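Local coordinates for protein dihydrodipicolinate synthase (Bacillus anthracis, PDB 1XKY) that probably catalyses the condensation of pyruvate with aspartate semialdehyde that leads to dihydrodipicolinate, an early step of bacterial lysine biosynthesis, at residues T56-T61 and G275-P280; V82-G87 and G107-M112; L113-Y118 and G148-Q153; P121-M126 and Q153-T158; G197-T202 and K211-V216. One frame throughout, in Å; residues are numbered along the deposited sequence.

Contact 1: residues T56-T61 and G275-P280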
# COMPACT_ATOMS: atom_id res chain seq x y z
N THR A 56 -3.84 0.49 -24.01
CA THR A 56 -3.96 1.84 -24.53
C THR A 56 -4.81 1.87 -25.81
O THR A 56 -5.40 2.89 -26.12
CB THR A 56 -2.56 2.44 -24.80
OG1 THR A 56 -1.78 2.34 -23.60
CG2 THR A 56 -2.65 3.90 -25.22
N GLY A 57 -4.86 0.74 -26.52
CA GLY A 57 -5.73 0.57 -27.68
C GLY A 57 -7.13 0.06 -27.34
O GLY A 57 -7.89 -0.34 -28.23
N GLU A 58 -7.47 0.08 -26.05
CA GLU A 58 -8.80 -0.27 -25.57
C GLU A 58 -9.20 -1.71 -25.87
O GLU A 58 -10.37 -2.00 -26.13
CB GLU A 58 -9.84 0.74 -26.09
CG GLU A 58 -9.72 2.09 -25.41
CD GLU A 58 -10.59 3.16 -26.04
OE1 GLU A 58 -10.05 3.95 -26.86
OE2 GLU A 58 -11.80 3.22 -25.71
N SER A 59 -8.24 -2.62 -25.73
CA SER A 59 -8.51 -4.06 -25.88
C SER A 59 -9.75 -4.57 -25.12
O SER A 59 -10.46 -5.41 -25.64
CB SER A 59 -7.27 -4.90 -25.48
OG SER A 59 -7.00 -4.87 -24.08
N PRO A 60 -10.02 -4.06 -23.89
CA PRO A 60 -11.19 -4.60 -23.17
C PRO A 60 -12.53 -4.42 -23.87
O PRO A 60 -13.44 -5.23 -23.65
CB PRO A 60 -11.18 -3.82 -21.85
CG PRO A 60 -9.79 -3.33 -21.71
CD PRO A 60 -9.33 -3.03 -23.08
N THR A 61 -12.67 -3.38 -24.69
CA THR A 61 -13.94 -3.07 -25.37
C THR A 61 -13.97 -3.41 -26.86
O THR A 61 -14.98 -3.18 -27.53
CB THR A 61 -14.32 -1.59 -25.17
OG1 THR A 61 -13.21 -0.75 -25.53
CG2 THR A 61 -14.71 -1.34 -23.71
N GLY A 275 -10.90 10.32 -32.43
CA GLY A 275 -12.21 10.07 -31.83
C GLY A 275 -12.19 9.94 -30.32
O GLY A 275 -11.23 10.34 -29.65
N SER A 276 -13.27 9.36 -29.80
CA SER A 276 -13.47 9.23 -28.37
C SER A 276 -13.17 7.81 -27.88
O SER A 276 -12.39 7.09 -28.51
CB SER A 276 -14.90 9.63 -28.04
OG SER A 276 -15.00 9.95 -26.67
N VAL A 277 -13.79 7.43 -26.76
CA VAL A 277 -13.53 6.16 -26.09
C VAL A 277 -14.83 5.41 -25.85
O VAL A 277 -15.92 5.99 -25.94
CB VAL A 277 -12.82 6.35 -24.72
CG1 VAL A 277 -11.36 6.74 -24.93
CG2 VAL A 277 -13.57 7.37 -23.83
N ARG A 278 -14.72 4.12 -25.56
CA ARG A 278 -15.89 3.29 -25.31
C ARG A 278 -16.09 3.07 -23.82
O ARG A 278 -15.12 2.89 -23.09
CB ARG A 278 -15.75 1.94 -26.00
CG ARG A 278 -15.71 2.03 -27.50
CD ARG A 278 -15.69 0.67 -28.12
NE ARG A 278 -15.60 0.72 -29.57
CZ ARG A 278 -15.47 -0.35 -30.35
NH1 ARG A 278 -15.42 -1.56 -29.80
NH2 ARG A 278 -15.39 -0.23 -31.67
N LEU A 279 -17.35 3.09 -23.40
CA LEU A 279 -17.72 2.79 -22.02
C LEU A 279 -17.12 1.45 -21.56
O LEU A 279 -17.11 0.49 -22.33
CB LEU A 279 -19.25 2.78 -21.87
CG LEU A 279 -19.96 4.14 -21.79
CD1 LEU A 279 -21.46 3.99 -22.03
CD2 LEU A 279 -19.71 4.80 -20.44
N PRO A 280 -16.64 1.38 -20.30
CA PRO A 280 -16.82 2.33 -19.18
C PRO A 280 -15.93 3.58 -19.15
O PRO A 280 -15.99 4.34 -18.17
CB PRO A 280 -16.53 1.46 -17.95
CG PRO A 280 -15.55 0.45 -18.41
CD PRO A 280 -15.82 0.22 -19.91
O HOH W 1 -12.79 1.64 -23.81

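Contact 2: residues V82-G87 and G107-M112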
# COMPACT_ATOMS: atom_id res chain seq x y z
N VAL A 82 8.26 -1.16 -39.48
CA VAL A 82 8.56 -1.43 -38.08
C VAL A 82 7.79 -2.68 -37.66
O VAL A 82 6.78 -3.02 -38.29
CB VAL A 82 8.16 -0.23 -37.15
CG1 VAL A 82 8.90 1.04 -37.54
CG2 VAL A 82 6.64 -0.01 -37.14
N PRO A 83 8.27 -3.39 -36.62
CA PRO A 83 7.50 -4.53 -36.13
C PRO A 83 6.10 -4.18 -35.60
O PRO A 83 5.93 -3.15 -34.95
CB PRO A 83 8.37 -5.09 -35.00
CG PRO A 83 9.72 -4.57 -35.26
CD PRO A 83 9.53 -3.23 -35.88
N VAL A 84 5.13 -5.04 -35.89
CA VAL A 84 3.76 -4.92 -35.39
C VAL A 84 3.55 -5.98 -34.31
O VAL A 84 3.65 -7.17 -34.58
CB VAL A 84 2.72 -5.11 -36.52
CG1 VAL A 84 1.30 -5.08 -35.96
CG2 VAL A 84 2.90 -4.06 -37.59
N ILE A 85 3.27 -5.52 -33.09
CA ILE A 85 3.04 -6.41 -31.94
C ILE A 85 1.57 -6.36 -31.56
O ILE A 85 1.06 -5.29 -31.22
CB ILE A 85 3.90 -5.98 -30.72
CG1 ILE A 85 5.38 -5.91 -31.09
CG2 ILE A 85 3.68 -6.93 -29.55
CD1 ILE A 85 6.18 -4.92 -30.25
N ALA A 86 0.89 -7.51 -31.61
CA ALA A 86 -0.54 -7.59 -31.30
C ALA A 86 -0.80 -7.99 -29.85
O ALA A 86 -0.19 -8.92 -29.34
CB ALA A 86 -1.21 -8.57 -32.23
N GLY A 87 -1.72 -7.29 -29.20
CA GLY A 87 -2.04 -7.55 -27.80
C GLY A 87 -3.04 -8.69 -27.65
O GLY A 87 -4.23 -8.46 -27.42
N GLY A 107 -0.45 -11.84 -40.11
CA GLY A 107 0.90 -11.37 -40.41
C GLY A 107 1.56 -10.40 -39.44
O GLY A 107 2.49 -9.68 -39.82
N VAL A 108 1.09 -10.36 -38.19
CA VAL A 108 1.78 -9.54 -37.18
C VAL A 108 3.17 -10.15 -36.94
O VAL A 108 3.44 -11.30 -37.30
CB VAL A 108 0.99 -9.43 -35.85
CG1 VAL A 108 -0.41 -8.87 -36.09
CG2 VAL A 108 0.93 -10.77 -35.10
N ASP A 109 4.06 -9.37 -36.33
CA ASP A 109 5.45 -9.80 -36.15
C ASP A 109 5.73 -10.41 -34.78
O ASP A 109 6.73 -11.11 -34.61
CB ASP A 109 6.37 -8.61 -36.41
CG ASP A 109 6.20 -8.05 -37.80
OD1 ASP A 109 5.62 -6.95 -37.94
OD2 ASP A 109 6.61 -8.74 -38.77
N ALA A 110 4.85 -10.13 -33.82
CA ALA A 110 5.00 -10.59 -32.46
C ALA A 110 3.69 -10.41 -31.74
O ALA A 110 2.77 -9.75 -32.25
CB ALA A 110 6.09 -9.80 -31.75
N VAL A 111 3.59 -10.98 -30.54
CA VAL A 111 2.43 -10.76 -29.70
C VAL A 111 2.84 -10.30 -28.30
O VAL A 111 3.92 -10.64 -27.81
CB VAL A 111 1.51 -12.02 -29.63
CG1 VAL A 111 0.95 -12.34 -31.00
CG2 VAL A 111 2.25 -13.22 -29.04
N MET A 112 1.97 -9.49 -27.69
CA MET A 112 2.12 -9.03 -26.31
C MET A 112 1.15 -9.83 -25.44
O MET A 112 -0.04 -9.90 -25.75
CB MET A 112 1.79 -7.54 -26.21
CG MET A 112 1.95 -6.92 -24.82
SD MET A 112 3.65 -6.44 -24.46
CE MET A 112 3.71 -4.81 -25.19
O HOH W 2 6.56 -5.13 -39.70

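Contact 3: residues L113-Y118 and G148-Q153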
# COMPACT_ATOMS: atom_id res chain seq x y z
N LEU A 113 1.67 -10.40 -24.35
CA LEU A 113 0.88 -11.20 -23.41
C LEU A 113 0.94 -10.59 -22.00
O LEU A 113 1.97 -10.64 -21.33
CB LEU A 113 1.41 -12.64 -23.38
CG LEU A 113 1.48 -13.39 -24.73
CD1 LEU A 113 1.99 -14.81 -24.51
CD2 LEU A 113 0.13 -13.43 -25.43
N VAL A 114 -0.19 -10.03 -21.57
CA VAL A 114 -0.30 -9.40 -20.26
C VAL A 114 -0.48 -10.44 -19.14
O VAL A 114 -1.06 -11.49 -19.34
CB VAL A 114 -1.48 -8.37 -20.26
CG1 VAL A 114 -2.84 -9.07 -20.24
CG2 VAL A 114 -1.34 -7.39 -19.11
N ALA A 115 0.06 -10.14 -17.96
CA ALA A 115 -0.29 -10.89 -16.75
C ALA A 115 -1.82 -10.91 -16.61
O ALA A 115 -2.45 -9.84 -16.60
CB ALA A 115 0.35 -10.24 -15.52
N PRO A 116 -2.43 -12.10 -16.53
CA PRO A 116 -3.87 -12.18 -16.34
C PRO A 116 -4.37 -11.28 -15.21
O PRO A 116 -3.87 -11.35 -14.08
CB PRO A 116 -4.11 -13.65 -16.01
CG PRO A 116 -3.07 -14.35 -16.79
CD PRO A 116 -1.85 -13.45 -16.66
N TYR A 117 -5.36 -10.47 -15.55
CA TYR A 117 -6.04 -9.56 -14.64
C TYR A 117 -7.28 -10.24 -14.07
O TYR A 117 -7.77 -11.22 -14.62
CB TYR A 117 -6.48 -8.29 -15.39
CG TYR A 117 -7.03 -8.61 -16.77
CD1 TYR A 117 -6.21 -8.60 -17.89
CD2 TYR A 117 -8.37 -8.97 -16.94
CE1 TYR A 117 -6.70 -8.93 -19.14
CE2 TYR A 117 -8.87 -9.30 -18.19
CZ TYR A 117 -8.02 -9.27 -19.28
OH TYR A 117 -8.51 -9.59 -20.52
N TYR A 118 -7.78 -9.69 -12.97
CA TYR A 118 -9.06 -10.11 -12.36
C TYR A 118 -9.02 -11.45 -11.61
O TYR A 118 -9.44 -11.50 -10.46
CB TYR A 118 -10.21 -10.06 -13.39
CG TYR A 118 -11.60 -10.20 -12.79
CD1 TYR A 118 -12.03 -9.35 -11.77
CD2 TYR A 118 -12.48 -11.16 -13.27
CE1 TYR A 118 -13.31 -9.47 -11.22
CE2 TYR A 118 -13.76 -11.30 -12.74
CZ TYR A 118 -14.17 -10.46 -11.71
OH TYR A 118 -15.44 -10.59 -11.19
N GLY A 148 -0.21 -2.62 -11.57
CA GLY A 148 -1.14 -1.51 -11.47
C GLY A 148 -2.47 -1.69 -12.20
O GLY A 148 -3.38 -0.89 -12.01
N ARG A 149 -2.58 -2.73 -13.04
CA ARG A 149 -3.85 -3.10 -13.66
C ARG A 149 -4.29 -4.54 -13.38
O ARG A 149 -5.48 -4.83 -13.33
CB ARG A 149 -3.81 -2.87 -15.17
CG ARG A 149 -3.71 -1.42 -15.54
CD ARG A 149 -3.60 -1.23 -17.04
NE ARG A 149 -3.47 0.17 -17.39
CZ ARG A 149 -4.49 1.02 -17.57
NH1 ARG A 149 -5.75 0.63 -17.42
NH2 ARG A 149 -4.22 2.29 -17.88
N SER A 150 -3.32 -5.44 -13.19
CA SER A 150 -3.61 -6.85 -13.00
C SER A 150 -3.45 -7.32 -11.56
O SER A 150 -3.79 -8.46 -11.27
CB SER A 150 -2.73 -7.70 -13.91
OG SER A 150 -3.10 -7.52 -15.27
N ILE A 151 -2.93 -6.44 -10.69
CA ILE A 151 -2.69 -6.72 -9.26
C ILE A 151 -1.45 -7.60 -9.03
O ILE A 151 -0.52 -7.20 -8.33
CB ILE A 151 -3.95 -7.33 -8.56
CG1 ILE A 151 -5.16 -6.42 -8.85
CG2 ILE A 151 -3.67 -7.60 -7.07
CD1 ILE A 151 -5.96 -6.03 -7.68
N VAL A 152 -1.46 -8.79 -9.61
CA VAL A 152 -0.33 -9.70 -9.51
C VAL A 152 0.89 -9.14 -10.24
O VAL A 152 0.77 -8.35 -11.17
CB VAL A 152 -0.67 -11.09 -10.09
CG1 VAL A 152 -1.77 -11.75 -9.27
CG2 VAL A 152 -1.07 -10.98 -11.55
N GLN A 153 2.08 -9.56 -9.80
CA GLN A 153 3.30 -9.35 -10.57
C GLN A 153 3.83 -10.67 -11.12
O GLN A 153 3.71 -11.72 -10.49
CB GLN A 153 4.36 -8.67 -9.71
CG GLN A 153 4.37 -9.12 -8.26
CD GLN A 153 5.31 -10.29 -8.02
OE1 GLN A 153 6.50 -10.21 -8.33
NE2 GLN A 153 4.78 -11.37 -7.46
O HOH W 3 -5.05 -10.92 -11.73
O HOH W 4 -6.94 -7.39 -11.86

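Contact 4: residues P121-M126 and Q153-T158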
# COMPACT_ATOMS: atom_id res chain seq x y z
N PRO A 121 -3.89 -15.05 -10.79
CA PRO A 121 -3.19 -16.33 -10.83
C PRO A 121 -1.88 -16.35 -10.02
O PRO A 121 -1.33 -15.30 -9.71
CB PRO A 121 -2.88 -16.51 -12.32
CG PRO A 121 -2.77 -15.13 -12.84
CD PRO A 121 -3.84 -14.37 -12.09
N SER A 122 -1.40 -17.55 -9.73
CA SER A 122 -0.14 -17.74 -9.02
C SER A 122 1.02 -17.56 -9.98
O SER A 122 0.81 -17.45 -11.19
CB SER A 122 -0.08 -19.14 -8.44
OG SER A 122 0.02 -20.08 -9.49
N GLN A 123 2.24 -17.60 -9.46
CA GLN A 123 3.43 -17.56 -10.32
C GLN A 123 3.47 -18.75 -11.27
O GLN A 123 3.73 -18.58 -12.46
CB GLN A 123 4.72 -17.51 -9.48
CG GLN A 123 4.89 -16.22 -8.71
CD GLN A 123 4.77 -14.99 -9.60
OE1 GLN A 123 5.42 -14.89 -10.64
NE2 GLN A 123 3.90 -14.07 -9.20
N GLU A 124 3.20 -19.95 -10.75
CA GLU A 124 3.22 -21.16 -11.57
C GLU A 124 2.04 -21.17 -12.56
O GLU A 124 2.19 -21.65 -13.67
CB GLU A 124 3.23 -22.41 -10.69
CG GLU A 124 3.24 -23.76 -11.43
CD GLU A 124 4.48 -24.02 -12.26
OE1 GLU A 124 5.50 -23.33 -12.09
OE2 GLU A 124 4.44 -24.94 -13.10
N GLY A 125 0.89 -20.63 -12.15
CA GLY A 125 -0.25 -20.47 -13.06
C GLY A 125 0.13 -19.62 -14.26
O GLY A 125 -0.11 -20.00 -15.42
N MET A 126 0.75 -18.48 -13.99
CA MET A 126 1.19 -17.58 -15.03
C MET A 126 2.27 -18.21 -15.89
O MET A 126 2.27 -18.04 -17.11
CB MET A 126 1.68 -16.26 -14.44
CG MET A 126 0.54 -15.38 -13.97
SD MET A 126 1.08 -13.72 -13.58
CE MET A 126 1.66 -13.93 -11.90
N GLN A 153 2.08 -9.56 -9.80
CA GLN A 153 3.30 -9.35 -10.57
C GLN A 153 3.83 -10.67 -11.12
O GLN A 153 3.71 -11.72 -10.49
CB GLN A 153 4.36 -8.67 -9.71
CG GLN A 153 4.37 -9.12 -8.26
CD GLN A 153 5.31 -10.29 -8.02
OE1 GLN A 153 6.50 -10.21 -8.33
NE2 GLN A 153 4.78 -11.37 -7.46
N ILE A 154 4.43 -10.61 -12.31
CA ILE A 154 5.37 -11.63 -12.75
C ILE A 154 6.71 -11.48 -12.04
O ILE A 154 7.50 -10.58 -12.36
CB ILE A 154 5.57 -11.56 -14.27
CG1 ILE A 154 4.27 -11.17 -14.96
CG2 ILE A 154 6.08 -12.90 -14.80
CD1 ILE A 154 4.34 -11.21 -16.47
N SER A 155 6.97 -12.35 -11.07
CA SER A 155 8.21 -12.30 -10.30
C SER A 155 9.43 -12.39 -11.21
O SER A 155 9.34 -12.89 -12.33
CB SER A 155 8.24 -13.44 -9.27
OG SER A 155 8.60 -14.67 -9.88
N VAL A 156 10.56 -11.89 -10.73
CA VAL A 156 11.82 -11.98 -11.46
C VAL A 156 12.09 -13.43 -11.87
O VAL A 156 12.40 -13.70 -13.02
CB VAL A 156 13.01 -11.43 -10.63
CG1 VAL A 156 14.35 -11.77 -11.30
CG2 VAL A 156 12.86 -9.91 -10.40
N ASP A 157 11.94 -14.35 -10.92
CA ASP A 157 12.15 -15.78 -11.16
C ASP A 157 11.28 -16.33 -12.29
O ASP A 157 11.75 -17.06 -13.15
CB ASP A 157 11.91 -16.58 -9.87
CG ASP A 157 13.05 -16.43 -8.85
OD1 ASP A 157 14.10 -15.80 -9.16
OD2 ASP A 157 12.88 -16.96 -7.73
N THR A 158 10.00 -15.96 -12.28
CA THR A 158 9.08 -16.41 -13.31
C THR A 158 9.48 -15.86 -14.69
O THR A 158 9.43 -16.59 -15.69
CB THR A 158 7.64 -16.02 -12.96
OG1 THR A 158 7.28 -16.66 -11.73
CG2 THR A 158 6.65 -16.45 -14.07

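Contact 5: residues G197-T202 and K211-V216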
# COMPACT_ATOMS: atom_id res chain seq x y z
N GLY A 197 7.80 -0.04 -19.03
CA GLY A 197 6.39 0.12 -19.35
C GLY A 197 5.84 1.43 -18.82
O GLY A 197 4.64 1.67 -18.89
N ASP A 198 6.71 2.28 -18.28
CA ASP A 198 6.32 3.63 -17.86
C ASP A 198 7.24 4.70 -18.46
O ASP A 198 8.46 4.66 -18.28
CB ASP A 198 6.32 3.73 -16.33
CG ASP A 198 5.21 2.91 -15.71
OD1 ASP A 198 4.03 3.29 -15.89
OD2 ASP A 198 5.51 1.86 -15.09
N ASP A 199 6.63 5.66 -19.14
CA ASP A 199 7.36 6.71 -19.84
C ASP A 199 8.37 7.44 -18.96
O ASP A 199 9.52 7.63 -19.36
CB ASP A 199 6.37 7.72 -20.44
CG ASP A 199 5.79 7.23 -21.75
OD1 ASP A 199 6.60 6.99 -22.67
OD2 ASP A 199 4.56 7.09 -21.85
N GLY A 200 7.93 7.83 -17.77
CA GLY A 200 8.79 8.57 -16.84
C GLY A 200 10.05 7.81 -16.46
O GLY A 200 11.07 8.42 -16.16
N LEU A 201 9.97 6.48 -16.44
CA LEU A 201 11.12 5.66 -16.09
C LEU A 201 12.06 5.32 -17.24
O LEU A 201 13.04 4.61 -17.02
CB LEU A 201 10.66 4.36 -15.42
CG LEU A 201 9.97 4.56 -14.07
CD1 LEU A 201 9.73 3.21 -13.40
CD2 LEU A 201 10.77 5.48 -13.17
N THR A 202 11.80 5.82 -18.44
CA THR A 202 12.63 5.47 -19.60
C THR A 202 14.13 5.63 -19.30
O THR A 202 14.91 4.68 -19.44
CB THR A 202 12.27 6.32 -20.84
OG1 THR A 202 10.89 6.15 -21.17
CG2 THR A 202 13.14 5.94 -22.03
N LYS A 211 16.39 -1.84 -22.64
CA LYS A 211 16.62 -1.55 -24.06
C LYS A 211 15.90 -0.26 -24.48
O LYS A 211 16.35 0.45 -25.39
CB LYS A 211 16.17 -2.71 -24.94
CG LYS A 211 16.64 -2.57 -26.41
CD LYS A 211 16.53 -3.87 -27.16
CE LYS A 211 16.91 -3.72 -28.62
NZ LYS A 211 16.70 -5.00 -29.35
N GLY A 212 14.79 0.02 -23.82
CA GLY A 212 13.96 1.15 -24.19
C GLY A 212 12.64 1.23 -23.45
O GLY A 212 12.54 0.83 -22.29
N ILE A 213 11.64 1.78 -24.13
CA ILE A 213 10.35 2.12 -23.56
C ILE A 213 9.25 1.64 -24.49
O ILE A 213 9.35 1.79 -25.69
CB ILE A 213 10.20 3.66 -23.33
CG1 ILE A 213 8.78 4.02 -22.87
CG2 ILE A 213 10.55 4.42 -24.59
CD1 ILE A 213 8.42 3.66 -21.47
N VAL A 214 8.21 1.06 -23.91
CA VAL A 214 6.92 0.97 -24.55
C VAL A 214 5.99 2.10 -24.09
O VAL A 214 5.59 2.14 -22.95
CB VAL A 214 6.29 -0.42 -24.34
CG1 VAL A 214 4.97 -0.56 -25.08
CG2 VAL A 214 7.27 -1.51 -24.72
N SER A 215 5.71 3.03 -25.00
CA SER A 215 5.39 4.41 -24.66
C SER A 215 3.94 4.75 -24.95
O SER A 215 3.36 4.25 -25.89
CB SER A 215 6.31 5.39 -25.40
OG SER A 215 6.01 6.73 -25.13
N VAL A 216 3.39 5.64 -24.14
CA VAL A 216 2.18 6.36 -24.47
C VAL A 216 2.46 7.80 -24.92
O VAL A 216 1.87 8.27 -25.87
CB VAL A 216 1.19 6.32 -23.29
CG1 VAL A 216 0.06 7.27 -23.49
CG2 VAL A 216 0.69 4.91 -23.07
O HOH W 5 3.86 3.31 -21.42

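Contact 1: residues T56-T61 and G275-P280
Ser276 and Glu58 meet through a shared partner: Lys264 of helix 261-269 donates to the carbonyl O of Ser276 and forms a salt bridge with Glu58 OE1. The Glu58 side chain crosses that of Val277 at about a right angle, Glu58 OE2 lying 3.4 Å from Val277 CB. The next amide is where the glutamate's second oxygen is used: Arg278 N donates to Glu58 OE2 at 3.1 Å in a nearly straight bond (167°). In this TIM barrel, residues 56-61 belong to the loop that leaves strand 49-52, and segment 275-280, from the C-terminal helical part after the last barrel strand, packs on that loop. A water bridges the two segments, donating to Arg278 O at 2.7 Å and to Glu58 OE2, and accepting from Thr61 OG1 at 3.0 Å. The Arg278 side chain, extended from CG to NE, slides past Thr61 in the opposite direction. That reach brings NH1 within 2.8 Å of Thr61 O, which sits in the guanidinium plane although the donor stands above the carbonyl plane. On its other amino group Arg278 has a salt bridge to Glu66, and Phe24 gives it a cation-pi contact. The Leu279 side chain turns away, and its backbone O rests against Thr61 CG2, 3.3 Å off. Pro280, preceded by a cis peptide bond, brings its CD to 4.3 Å from the same Thr61 CG2.

Contact 2: residues V82-G87 and G107-M112
Val108 CG1 is the meeting point of the apolar side chains on the helix-facing side, 4.0 Å from Ala86 CB and a little farther from Val84 CG1, whose side chain it crosses at about a right angle. The two strands involved, 84-87 and 110-114, run parallel as neighbours in the barrel and, with helix 93-105 between them in the chain, make a beta-alpha-beta unit of the TIM fold. Tyr71 and Val75 of helix 64-78 pack against Val108 from outside. The opposite face of the sheet carries Ile85, Ala110 and Met112. There Ile85 splits its branches: CG1 lies 4.0 Å from Ala110 CB, while CG2, anti to the backbone N, reaches 3.9 Å from Met112 CB. Between the two faces runs the parallel ladder, in which Ala86 bonds on both sides of Val111: its N donates to Ala110 O at 3.0 Å and its O accepts from Met112 N at 2.8 Å. Toward the start of the strands the pattern changes, because Val84 O takes two donors, Asp109 N at 2.8 Å and, longer and more bent, Ala110 N. The Asp109 carboxylate forms the polar edge. Its OD2 pairs with Lys80 in a salt bridge, and a water links its OD1 to Val82 O. Asp109 OD1 also uses its anti lone pair to accept from Val84 N, at 2.8 Å and 164°.

Contact 3: residues L113-Y118 and G148-Q153
Ser150 OG sits at the edge of the Tyr117 ring, near its plane, and touches the tyrosine at CB, 3.5 Å away. With chi1 at 41°, Tyr117 CG lies between its backbone N and carbonyl carbon, and the ring leads away from helix 147-150 to stack with Tyr118 of the second subunit. The Tyr118 ring likewise turns from 148-153 and stacks on Tyr117 of that subunit. At that edge the serine joins the segments: Ser150 OG donates to Ala115 O at 2.8 Å, tilted 30° from the carbonyl plane. A water spans the backbones next to it, donating to Pro116 O at 2.7 Å and to Ser150 O at 2.8 Å. Past the serine, Ile151 takes a positive phi as the chain leaves the helix. Val152 then points to the other segment, its CG2 3.8 Å from Pro116 O and 4.3 Å from Ala115 CB. At the subunit boundary Arg149 NH1 bonds to Tyr118 O of the second subunit, and Tyr118 OH to Thr55 OG1 there. This exchange is consistent with the dihydrodipicolinate synthase dimer, in which a tyrosine of one subunit reaches into its partner's active site.

Contact 4: residues P121-M126 and Q153-T158
Gln123 reaches segment 153-158 by a bend: chi1 of -67° sets CG anti to the carbonyl carbon, and chi2 of -53° then curls the amide back toward Gln153, Ser155 and Thr158. The amide is gripped at both ends. NE2 donates to Gln153 O at 2.7 Å, nearly along the C=O direction and within the amide plane of Gln123. OE1 accepts twice: Thr158 OG1 lies in the carbonyl plane on a lone pair at 2.8 Å, while Ser155 N, at 3.0 Å, approaches from above that plane. These bonds should fix the rotation of the amide. In the TIM barrel the contact ties the N-terminal ends of two outer helices, 123-135 and 156-163. Ser155 is the N-cap of the second; Ser122 caps the first, its OG accepting from Gly125 N at 2.9 Å. One turn into the first helix, Met126 lays its CE against Gln153 O (3.3 Å) and makes its apolar contact through SD, 4.3 Å from Ile154 CG1. Next to Gln123, Glu124 forms a salt bridge with Arg161 of helix 156-163, a second polar link between the helices.

Contact 5: residues G197-T202 and K211-V216
Asp199 holds the end of strand 212-215 with both carboxylate oxygens, each used on its syn side. OD1 accepts from Ser215 OG in a short bond of 2.5 Å, and OD2 accepts from Val216 N at 3.0 Å. The place is the C-terminal end of the last TIM-barrel strand, met by the loop that leaves its neighbour, strand 193-196, and leads into helix 202-207. With OG anti to the backbone N (chi1 178°), Ser215 serves two directions: the hydroxyl donates to Asp199 and accepts from Ser218 N, capping the start of helix 218-234. Ala217 N adds a second backbone donor to Asp199 OD2, and the aspartate thereby ties the 3-10 turn 199-201 to the entry of that helix. Ile213 packs alongside: its CG1, also anti to the backbone N, runs past Asp199 OD1, and its CD1 ends 3.3 Å from Asp198 O. Met225 of helix 218-234 touches Asp199, Ile213 and Ser215 together. To one side, a water joins the two backbones, donating to Val214 O at 2.6 Å and to Gly197 O at 3.1 Å. Its own 3-10 turn helps to position the aspartate: Asp199 O accepts from both Thr202 N and Thr202 OG1. The threonine hydroxyl, 2.7 Å from Asp199 O, also rests 3.4 Å from Ile213 CB.

Contact 1 closes the longest loop, from 56-61 to 275-280, and the other four contacts are nested inside it. Contacts 2 and 3 follow in series and both use strand 110-114, while the segments of contacts 3 and 4 alternate along the chain and share Gln153. These last two are close, their centres about 10 Å apart, with Val152 and Ala115 packing on Met126. Contact 5, at the final strand of the same eight-stranded barrel, is about 21 Å from contact 1 between centres, yet Thr56 OG1 and Val216 CG2 touch at 3.6 Å. Contacts 1, 3 and 4 also reach the second subunit, so the loops past the C-terminal strand ends hold one another and line the subunit boundary.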